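Mycobacterial cidal antitoxin MbcA (Mycobacterium tuberculosis, PDB 6FKG) neutralizes its cognate toxin MbcT, as the antitoxin of a type II toxin-antitoxin system, by blocking access to the toxin active site. Local coordinates at residues S13-R18 and V61-A66; I56-V61 and D92-G97; A66-R71 and A104-M109; N75-S80 and Q100-L105. All blocks are in the same frame, centred on the assembly; numbering follows the deposited sequence.

Contact 1: S13-R18 and V61-A66; sequences SGAIER and VADALA
Arg18 and Asp63 meet through a single straight hydrogen bond that is also a salt bridge: Arg18 NH2 donates to Asp63 OD1 at 3.0 Å, with an N-H...O angle of 177°. The oxygen lies in the guanidinium plane and receives the proton on its syn lone pair, and the two flat groups are nearly coplanar. Close beside it, Ala15 CB packs against the same carboxylate, 3.5 Å from Asp63 OD1, while Ala62 CB rests 3.7 Å from the carbonyl oxygen Ala15 O. A water donates to Ala15 O (2.6 Å) and also to the carboxylate. Asp63 OD1 thus has the Arg18 N-H as its strong partner and the water as a weak one. The contact joins helix 7-19 to helix 52-65, whose local axes approach to 8.8 Å and cross at 53°; small alanines at the interface are consistent with this close approach, and Ala15 also touches Ala59 one turn earlier on helix 52-65. A bend at chi3 (-67°) folds the Arg18 chain back along its own helix, and Gly14 O and Ala15 N lie against one face of the guanidinium. Asp63 has its carboxylate beside its own backbone N, turned to the partner helix. Farther out, His139 of an MbcT chain packs on Asp63, placing this partly exposed end of the contact beside the toxin.

Contact 2: I56-V61 and D92-G97; sequences IELAYV and DLVRDG
A water joins Glu57 to Val94 within a buried contact that is apolar apart from it, donating to Glu57 OE1 at 2.8 Å and to the backbone oxygen Val94 O at 2.7 Å. Those two oxygens are 4.4 Å apart, and no direct hydrogen bond links the segments. The dry part is carried by Val94, whose two methyls divide the work. Val94 CG1, anti to the backbone N (chi1 172°), lies against the backbone of Leu58, 4.0 Å from Leu58 CA; Val94 CG2 meets Val61 CG2 tip to tip at 3.9 Å. Helix 90-95 thereby sets its last turn against helix 52-65, and it stops here in a Schellman motif: Gly97, at positive phi (90°), is the C-prime residue, with Gly97 N bonded to Val94 O and Glu98 N to Leu93 O. Val94 O thus serves both the helix end and the water. Around the polar edge, Arg54 forms a salt bridge with Glu57 OE1 and bonds to Arg95 O, while Gln53 holds Glu57 OE2. The buried carboxylate is therefore met by donors at both oxygens, and the nearby arginine would probably favour its charged form.

Contact 3: A66-R71 and A104-M109; sequences AEVLPR and ALIDAM
The backbone of 66-70 is a loop that runs past helix 99-110 with Val68 CA 6.7 Å from Met109 CA, the nearest such pair, and Arg71 then opens helix 71-78. No hydrogen bond crosses between the segments; the evidence for contact is the close approach of apolar groups. Val68 supplies both its methyls. Val68 CG1 stands 3.8 Å from the carbonyl oxygen Ile106 O and also nears Met109 CB, whereas Val68 CG2 reaches Met109 CE at 3.8 Å and Ile106 CG2 at 4.1 Å. The valine side chain crosses those of both partners at about a right angle, so Val68 touches two residues, Ile106 and Met109, that are three apart on one face of the helix. Met109 is extended as far as its sulfur and then bends at chi3 (66°), which turns the Met109 methyl CE toward Val68 and Leu69, 4.3 Å from Leu69 CG. In the fold, this connection leads from helix 52-65 to helix 71-78, with Pro70 at the N-cap position of the latter, and the contact lies within the C-terminal toxin-binding region of the Xre/MbcA/ParS family. Trp77 of helix 71-78 touches Leu69, Ile106 and Met109 and so continues the same apolar cluster. Beyond that cluster lies the toxin: in one MbcT chain Arg33 forms salt bridges with both Glu67 and Asp107, and Arg43 with Asp107. The two acids, 5.2 Å apart between Glu67 OE1 and Asp107 OD1, share Arg33, which probably offsets their like charges, and Tyr89 of the same MbcT chain bonds to Val68 O.

Contact 4: N75-S80 and Q100-L105; sequences NVWMFS and QRVLAL
Trp77 turns the rim of its six-membered ring to Val102 and Leu105, which meet it edge-on. The Trp77 CH2 atom is 3.8 Å from Val102 CG1, and that same methyl is 4.1 Å from Trp77 CZ3; the neighbouring Trp77 CZ2 is 3.7 Å from Leu105 CD2. Both methyls sit near the plane of the ring, so this is rim packing and not a stack over a face. With CG anti to the backbone N (chi1 -175°) and chi2 at 89°, the indole extends from helix 71-78 to helix 99-110. Val102 likewise holds CG1 anti to its backbone N, which presents that methyl to the ring. Both segments lie in the C-terminal toxin-binding domain of the Xre/MbcA/ParS family, and the indole forms part of the core behind the helices that face MbcT. Leu65 of helix 52-65 and Pro90 of helix 90-95 also touch the ring. The toxin reaches the same region: Ala77 of an MbcT chain packs on Trp77, and Phe44 of that chain on Leu105. In the turn that follows helix 71-78, Val76 O accepts two bonds from opposite faces of its carbonyl plane, from Ser80 OG at 2.7 Å and from Phe79 N at 3.0 Å, the hydroxyl standing 56° out of that plane and tying the turn to the helix before it. Since no hydrogen bond spans the two segments, the contact across them is one of dispersion and hydrophobic burial around the indole rim, with no directed polar bond.

In the fold
Contacts 1 and 2 both use helix 52-65 and share Val61: one sets helix 7-19 against it, the other helix 90-95. Contacts 3 and 4 both use helix 99-110, overlapping at Ala104 and Leu105, and meet where Met109 SD lies 4.0 Å from Trp77 CZ2. Val61 also touches Val102, which ties the first pair to contact 4. Contact 1 is partly buried and relies on a salt bridge; the other three are buried, and of these contact 2 alone includes a water bridge across its segments. The centre of contact 3 lies about 13 Å from the centre of the chain; this contact is apolar between its segments but flanked by acids paired with toxin arginines.

Contact 1: S13-R18 and V61-A66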
# COMPACT_ATOMS: atom_id res chain seq x y z
N SER C 13 9.34 -27.02 22.62
CA SER C 13 9.62 -28.39 22.19
C SER C 13 8.58 -29.38 22.72
O SER C 13 8.12 -30.27 21.99
CB SER C 13 11.02 -28.80 22.63
OG SER C 13 11.33 -30.09 22.17
N GLY C 14 8.20 -29.22 23.98
CA GLY C 14 7.22 -30.10 24.60
C GLY C 14 5.89 -30.06 23.88
O GLY C 14 5.27 -31.10 23.63
N ALA C 15 5.45 -28.85 23.52
CA ALA C 15 4.21 -28.68 22.77
C ALA C 15 4.29 -29.40 21.41
O ALA C 15 3.35 -30.09 21.02
CB ALA C 15 3.90 -27.19 22.58
N ILE C 16 5.41 -29.24 20.71
CA ILE C 16 5.63 -29.91 19.42
C ILE C 16 5.59 -31.43 19.51
O ILE C 16 4.95 -32.11 18.70
CB ILE C 16 6.99 -29.51 18.80
CG1 ILE C 16 7.01 -28.02 18.47
CG2 ILE C 16 7.29 -30.35 17.54
CD1 ILE C 16 5.78 -27.54 17.73
N GLU C 17 6.30 -31.97 20.50
CA GLU C 17 6.43 -33.41 20.62
C GLU C 17 5.10 -34.04 21.01
O GLU C 17 4.78 -35.16 20.57
CB GLU C 17 7.52 -33.76 21.63
CG GLU C 17 8.92 -33.43 21.14
CD GLU C 17 9.20 -33.95 19.73
OE1 GLU C 17 8.91 -35.13 19.45
OE2 GLU C 17 9.72 -33.16 18.90
N ARG C 18 4.31 -33.33 21.81
CA ARG C 18 3.01 -33.86 22.23
C ARG C 18 2.07 -34.01 21.03
O ARG C 18 1.22 -34.89 21.01
CB ARG C 18 2.38 -32.97 23.31
CG ARG C 18 2.99 -33.17 24.69
CD ARG C 18 2.21 -32.46 25.78
NE ARG C 18 2.27 -31.01 25.66
CZ ARG C 18 3.24 -30.25 26.17
NH1 ARG C 18 4.24 -30.81 26.84
NH2 ARG C 18 3.21 -28.93 26.01
N VAL C 61 -0.87 -23.15 19.22
CA VAL C 61 -1.88 -23.93 18.53
C VAL C 61 -1.85 -25.39 18.96
O VAL C 61 -2.90 -25.99 19.21
CB VAL C 61 -1.72 -23.81 17.01
CG1 VAL C 61 -2.55 -24.84 16.31
CG2 VAL C 61 -2.15 -22.40 16.55
N ALA C 62 -0.65 -25.96 19.04
CA ALA C 62 -0.51 -27.35 19.46
C ALA C 62 -1.10 -27.58 20.86
O ALA C 62 -1.81 -28.55 21.10
CB ALA C 62 0.93 -27.76 19.44
N ASP C 63 -0.77 -26.68 21.78
CA ASP C 63 -1.28 -26.82 23.14
C ASP C 63 -2.80 -26.64 23.18
O ASP C 63 -3.49 -27.38 23.88
CB ASP C 63 -0.61 -25.82 24.07
CG ASP C 63 0.71 -26.34 24.61
OD1 ASP C 63 0.97 -27.56 24.51
OD2 ASP C 63 1.48 -25.52 25.15
N ALA C 64 -3.32 -25.66 22.43
CA ALA C 64 -4.76 -25.41 22.42
C ALA C 64 -5.51 -26.61 21.83
O ALA C 64 -6.55 -27.05 22.35
CB ALA C 64 -5.09 -24.16 21.62
N LEU C 65 -4.97 -27.13 20.74
CA LEU C 65 -5.61 -28.23 20.02
C LEU C 65 -5.78 -29.48 20.88
O LEU C 65 -6.72 -30.25 20.68
CB LEU C 65 -4.78 -28.55 18.76
CG LEU C 65 -5.36 -29.52 17.74
CD1 LEU C 65 -6.72 -29.05 17.24
CD2 LEU C 65 -4.38 -29.69 16.58
N ALA C 66 -4.91 -29.66 21.88
CA ALA C 66 -4.98 -30.84 22.74
C ALA C 66 -6.26 -30.86 23.57
O ALA C 66 -6.70 -31.91 24.04
CB ALA C 66 -3.74 -30.91 23.66
O HOH W 1 1.07 -29.97 22.16

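Contact 2: I56-V61 and D92-G97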
# COMPACT_ATOMS: atom_id res chain seq x y z
N ILE C 56 6.59 -20.07 18.25
CA ILE C 56 5.78 -19.83 19.43
C ILE C 56 4.30 -19.93 19.09
O ILE C 56 3.51 -20.52 19.84
CB ILE C 56 6.09 -18.46 20.05
CG1 ILE C 56 7.52 -18.47 20.57
CG2 ILE C 56 5.09 -18.14 21.15
CD1 ILE C 56 8.08 -17.08 20.84
N GLU C 57 3.92 -19.38 17.94
CA GLU C 57 2.53 -19.45 17.52
C GLU C 57 2.09 -20.90 17.29
O GLU C 57 0.99 -21.30 17.65
CB GLU C 57 2.32 -18.60 16.27
CG GLU C 57 2.46 -17.11 16.58
CD GLU C 57 2.67 -16.25 15.35
OE1 GLU C 57 2.75 -16.80 14.23
OE2 GLU C 57 2.76 -15.01 15.49
N LEU C 58 2.98 -21.69 16.72
CA LEU C 58 2.71 -23.12 16.53
C LEU C 58 2.53 -23.84 17.87
O LEU C 58 1.65 -24.70 18.02
CB LEU C 58 3.82 -23.76 15.72
CG LEU C 58 3.70 -25.26 15.48
CD1 LEU C 58 2.38 -25.62 14.77
CD2 LEU C 58 4.92 -25.75 14.67
N ALA C 59 3.38 -23.51 18.85
CA ALA C 59 3.23 -24.06 20.20
C ALA C 59 1.89 -23.67 20.82
O ALA C 59 1.22 -24.52 21.42
CB ALA C 59 4.41 -23.60 21.10
N TYR C 60 1.47 -22.40 20.67
CA TYR C 60 0.12 -22.01 21.10
C TYR C 60 -0.94 -22.95 20.53
O TYR C 60 -1.83 -23.42 21.24
CB TYR C 60 -0.25 -20.60 20.65
CG TYR C 60 0.54 -19.48 21.27
CD1 TYR C 60 1.24 -19.65 22.46
CD2 TYR C 60 0.59 -18.24 20.65
CE1 TYR C 60 1.97 -18.60 23.01
CE2 TYR C 60 1.31 -17.19 21.19
CZ TYR C 60 2.00 -17.37 22.37
OH TYR C 60 2.72 -16.31 22.88
N VAL C 61 -0.87 -23.15 19.22
CA VAL C 61 -1.88 -23.93 18.53
C VAL C 61 -1.85 -25.39 18.96
O VAL C 61 -2.90 -25.99 19.21
CB VAL C 61 -1.72 -23.81 17.01
CG1 VAL C 61 -2.55 -24.84 16.31
CG2 VAL C 61 -2.15 -22.40 16.55
N ASP C 92 -0.97 -24.48 7.40
CA ASP C 92 -0.67 -23.43 6.45
C ASP C 92 -1.12 -22.06 6.99
O ASP C 92 -0.43 -21.06 6.78
CB ASP C 92 -1.32 -23.71 5.09
CG ASP C 92 -0.73 -24.94 4.39
OD1 ASP C 92 0.38 -25.40 4.78
OD2 ASP C 92 -1.37 -25.45 3.46
N LEU C 93 -2.24 -22.00 7.70
CA LEU C 93 -2.61 -20.74 8.35
C LEU C 93 -1.55 -20.32 9.36
O LEU C 93 -1.18 -19.13 9.44
CB LEU C 93 -3.98 -20.85 9.04
CG LEU C 93 -5.16 -20.41 8.16
CD1 LEU C 93 -5.40 -21.43 7.06
CD2 LEU C 93 -6.42 -20.18 9.00
N VAL C 94 -1.04 -21.28 10.12
CA VAL C 94 -0.03 -20.95 11.12
C VAL C 94 1.22 -20.45 10.40
O VAL C 94 1.77 -19.42 10.77
CB VAL C 94 0.30 -22.15 12.04
CG1 VAL C 94 1.49 -21.82 12.93
CG2 VAL C 94 -0.92 -22.53 12.90
N ARG C 95 1.63 -21.18 9.37
CA ARG C 95 2.79 -20.77 8.56
C ARG C 95 2.66 -19.33 8.08
O ARG C 95 3.62 -18.55 8.13
CB ARG C 95 2.93 -21.71 7.36
CG ARG C 95 4.15 -21.42 6.49
CD ARG C 95 4.01 -22.16 5.16
NE ARG C 95 2.79 -21.75 4.46
CZ ARG C 95 2.22 -22.46 3.50
NH1 ARG C 95 2.76 -23.61 3.11
NH2 ARG C 95 1.11 -22.02 2.92
N ASP C 96 1.45 -18.98 7.64
CA ASP C 96 1.23 -17.70 6.99
C ASP C 96 0.77 -16.59 7.94
O ASP C 96 0.32 -15.54 7.49
CB ASP C 96 0.21 -17.87 5.86
CG ASP C 96 0.74 -18.79 4.75
OD1 ASP C 96 1.96 -19.00 4.71
OD2 ASP C 96 -0.06 -19.28 3.93
N GLY C 97 0.92 -16.81 9.24
CA GLY C 97 0.64 -15.76 10.21
C GLY C 97 -0.78 -15.68 10.74
O GLY C 97 -1.11 -14.78 11.52
O HOH W 2 0.72 -17.75 12.61

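Contact 3: A66-R71 and A104-M109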
# COMPACT_ATOMS: atom_id res chain seq x y z
N ALA C 66 -4.91 -29.66 21.88
CA ALA C 66 -4.98 -30.84 22.74
C ALA C 66 -6.26 -30.86 23.57
O ALA C 66 -6.70 -31.91 24.04
CB ALA C 66 -3.74 -30.91 23.66
N GLU C 67 -6.88 -29.70 23.75
CA GLU C 67 -8.13 -29.65 24.49
C GLU C 67 -9.29 -30.32 23.74
O GLU C 67 -10.27 -30.72 24.35
CB GLU C 67 -8.50 -28.19 24.82
CG GLU C 67 -9.63 -28.10 25.85
CD GLU C 67 -10.09 -26.66 26.14
OE1 GLU C 67 -9.58 -25.72 25.48
OE2 GLU C 67 -10.95 -26.48 27.03
N VAL C 68 -9.19 -30.42 22.41
CA VAL C 68 -10.37 -30.78 21.63
C VAL C 68 -10.15 -32.02 20.77
O VAL C 68 -11.12 -32.61 20.30
CB VAL C 68 -10.84 -29.61 20.73
CG1 VAL C 68 -11.25 -28.42 21.59
CG2 VAL C 68 -9.75 -29.17 19.75
N LEU C 69 -8.90 -32.42 20.55
CA LEU C 69 -8.64 -33.67 19.81
C LEU C 69 -7.51 -34.47 20.41
O LEU C 69 -6.51 -33.91 20.83
CB LEU C 69 -8.28 -33.39 18.35
CG LEU C 69 -9.37 -32.86 17.44
CD1 LEU C 69 -8.72 -32.46 16.13
CD2 LEU C 69 -10.47 -33.92 17.24
N PRO C 70 -7.64 -35.80 20.42
CA PRO C 70 -6.51 -36.59 20.91
C PRO C 70 -5.34 -36.49 19.92
O PRO C 70 -5.54 -36.09 18.78
CB PRO C 70 -7.08 -38.02 20.99
CG PRO C 70 -8.16 -38.04 19.95
CD PRO C 70 -8.76 -36.65 19.96
N ARG C 71 -4.15 -36.86 20.39
CA ARG C 71 -2.90 -36.73 19.65
C ARG C 71 -2.94 -37.11 18.16
O ARG C 71 -2.63 -36.28 17.30
CB ARG C 71 -1.83 -37.58 20.33
CG ARG C 71 -0.49 -37.56 19.64
CD ARG C 71 0.40 -38.68 20.17
NE ARG C 71 1.77 -38.55 19.68
CZ ARG C 71 2.15 -38.87 18.45
NH1 ARG C 71 1.26 -39.34 17.57
NH2 ARG C 71 3.42 -38.72 18.10
N ALA C 104 -9.10 -19.43 17.25
CA ALA C 104 -10.52 -19.11 17.35
C ALA C 104 -11.36 -20.33 16.96
O ALA C 104 -12.34 -20.67 17.65
CB ALA C 104 -10.87 -17.88 16.48
N LEU C 105 -10.97 -21.02 15.88
CA LEU C 105 -11.67 -22.26 15.51
C LEU C 105 -11.60 -23.31 16.65
O LEU C 105 -12.59 -23.93 16.99
CB LEU C 105 -11.11 -22.84 14.20
CG LEU C 105 -11.65 -24.23 13.81
CD1 LEU C 105 -13.16 -24.25 13.78
CD2 LEU C 105 -11.09 -24.69 12.46
N ILE C 106 -10.43 -23.48 17.26
CA ILE C 106 -10.28 -24.43 18.36
C ILE C 106 -11.20 -24.07 19.54
O ILE C 106 -11.84 -24.93 20.15
CB ILE C 106 -8.80 -24.52 18.80
CG1 ILE C 106 -8.00 -25.21 17.69
CG2 ILE C 106 -8.65 -25.24 20.14
CD1 ILE C 106 -6.47 -25.02 17.82
N ASP C 107 -11.31 -22.78 19.83
CA ASP C 107 -12.23 -22.33 20.87
C ASP C 107 -13.69 -22.66 20.54
O ASP C 107 -14.45 -23.08 21.41
CB ASP C 107 -12.08 -20.83 21.09
CG ASP C 107 -11.12 -20.50 22.19
OD1 ASP C 107 -11.07 -21.27 23.18
OD2 ASP C 107 -10.41 -19.48 22.08
N ALA C 108 -14.07 -22.48 19.28
CA ALA C 108 -15.41 -22.84 18.83
C ALA C 108 -15.64 -24.35 18.96
O ALA C 108 -16.70 -24.78 19.40
CB ALA C 108 -15.67 -22.36 17.38
N MET C 109 -14.63 -25.14 18.62
CA MET C 109 -14.70 -26.59 18.80
C MET C 109 -14.91 -26.97 20.26
O MET C 109 -15.75 -27.81 20.60
CB MET C 109 -13.42 -27.23 18.26
CG MET C 109 -13.29 -27.09 16.76
SD MET C 109 -11.67 -27.59 16.17
CE MET C 109 -11.74 -29.34 16.55

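Contact 4: N75-S80 and Q100-L105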
# COMPACT_ATOMS: atom_id res chain seq x y z
N ASN C 75 -2.88 -34.38 15.09
CA ASN C 75 -1.84 -34.35 14.09
C ASN C 75 -2.40 -34.30 12.66
O ASN C 75 -2.04 -33.44 11.87
CB ASN C 75 -0.93 -35.56 14.28
CG ASN C 75 0.24 -35.56 13.33
OD1 ASN C 75 0.07 -35.77 12.13
ND2 ASN C 75 1.43 -35.35 13.86
N VAL C 76 -3.28 -35.24 12.34
CA VAL C 76 -3.96 -35.26 11.04
C VAL C 76 -4.68 -33.94 10.76
O VAL C 76 -4.65 -33.40 9.64
CB VAL C 76 -4.98 -36.41 10.96
CG1 VAL C 76 -5.79 -36.34 9.67
CG2 VAL C 76 -4.27 -37.78 11.11
N TRP C 77 -5.36 -33.43 11.77
CA TRP C 77 -6.14 -32.18 11.64
C TRP C 77 -5.29 -30.99 11.17
O TRP C 77 -5.75 -30.16 10.38
CB TRP C 77 -6.78 -31.85 12.98
CG TRP C 77 -7.70 -30.69 13.02
CD1 TRP C 77 -9.05 -30.70 12.77
CD2 TRP C 77 -7.38 -29.34 13.40
NE1 TRP C 77 -9.58 -29.43 12.96
CE2 TRP C 77 -8.57 -28.58 13.34
CE3 TRP C 77 -6.19 -28.69 13.76
CZ2 TRP C 77 -8.61 -27.22 13.63
CZ3 TRP C 77 -6.23 -27.33 14.07
CH2 TRP C 77 -7.43 -26.61 14.00
N MET C 78 -4.05 -30.92 11.65
CA MET C 78 -3.16 -29.83 11.27
C MET C 78 -2.93 -29.80 9.77
O MET C 78 -2.75 -28.73 9.20
CB MET C 78 -1.81 -29.93 11.99
CG MET C 78 -1.87 -29.67 13.48
SD MET C 78 -2.22 -27.95 13.86
CE MET C 78 -0.78 -27.14 13.18
N PHE C 79 -2.98 -30.97 9.12
CA PHE C 79 -2.63 -31.04 7.70
C PHE C 79 -3.81 -31.38 6.80
O PHE C 79 -3.64 -31.69 5.62
CB PHE C 79 -1.49 -32.05 7.51
CG PHE C 79 -0.31 -31.75 8.39
CD1 PHE C 79 0.53 -30.68 8.09
CD2 PHE C 79 -0.07 -32.49 9.54
CE1 PHE C 79 1.59 -30.37 8.91
CE2 PHE C 79 0.99 -32.18 10.36
CZ PHE C 79 1.82 -31.12 10.06
N SER C 80 -5.01 -31.29 7.36
CA SER C 80 -6.21 -31.59 6.60
C SER C 80 -6.90 -30.31 6.17
O SER C 80 -7.17 -29.45 7.01
CB SER C 80 -7.18 -32.44 7.42
OG SER C 80 -6.59 -33.67 7.80
N GLN C 100 -4.16 -16.87 14.82
CA GLN C 100 -5.27 -16.41 15.67
C GLN C 100 -6.58 -17.02 15.20
O GLN C 100 -7.41 -17.41 16.02
CB GLN C 100 -5.35 -14.88 15.69
CG GLN C 100 -4.37 -14.23 16.65
CD GLN C 100 -4.80 -14.39 18.11
OE1 GLN C 100 -5.86 -14.94 18.41
NE2 GLN C 100 -3.97 -13.91 19.02
N ARG C 101 -6.75 -17.14 13.88
CA ARG C 101 -7.96 -17.74 13.33
C ARG C 101 -8.06 -19.20 13.72
O ARG C 101 -9.14 -19.72 14.00
CB ARG C 101 -8.00 -17.61 11.80
CG ARG C 101 -9.25 -18.23 11.14
CD ARG C 101 -10.31 -17.17 10.88
NE ARG C 101 -11.59 -17.71 10.43
CZ ARG C 101 -11.84 -18.20 9.21
NH1 ARG C 101 -10.87 -18.25 8.29
NH2 ARG C 101 -13.05 -18.66 8.92
N VAL C 102 -6.91 -19.88 13.71
CA VAL C 102 -6.86 -21.28 14.11
C VAL C 102 -7.23 -21.44 15.59
O VAL C 102 -7.99 -22.34 15.96
CB VAL C 102 -5.46 -21.88 13.86
CG1 VAL C 102 -5.43 -23.34 14.29
CG2 VAL C 102 -5.07 -21.73 12.38
N LEU C 103 -6.68 -20.59 16.45
CA LEU C 103 -7.06 -20.60 17.87
C LEU C 103 -8.55 -20.33 18.07
O LEU C 103 -9.18 -20.92 18.95
CB LEU C 103 -6.24 -19.57 18.66
CG LEU C 103 -4.74 -19.85 18.77
CD1 LEU C 103 -4.04 -18.75 19.59
CD2 LEU C 103 -4.49 -21.24 19.38
N ALA C 104 -9.10 -19.43 17.25
CA ALA C 104 -10.52 -19.11 17.35
C ALA C 104 -11.36 -20.33 16.96
O ALA C 104 -12.34 -20.67 17.65
CB ALA C 104 -10.87 -17.88 16.48
N LEU C 105 -10.97 -21.02 15.88
CA LEU C 105 -11.67 -22.26 15.51
C LEU C 105 -11.60 -23.31 16.65
O LEU C 105 -12.59 -23.93 16.99
CB LEU C 105 -11.11 -22.84 14.20
CG LEU C 105 -11.65 -24.23 13.81
CD1 LEU C 105 -13.16 -24.25 13.78
CD2 LEU C 105 -11.09 -24.69 12.46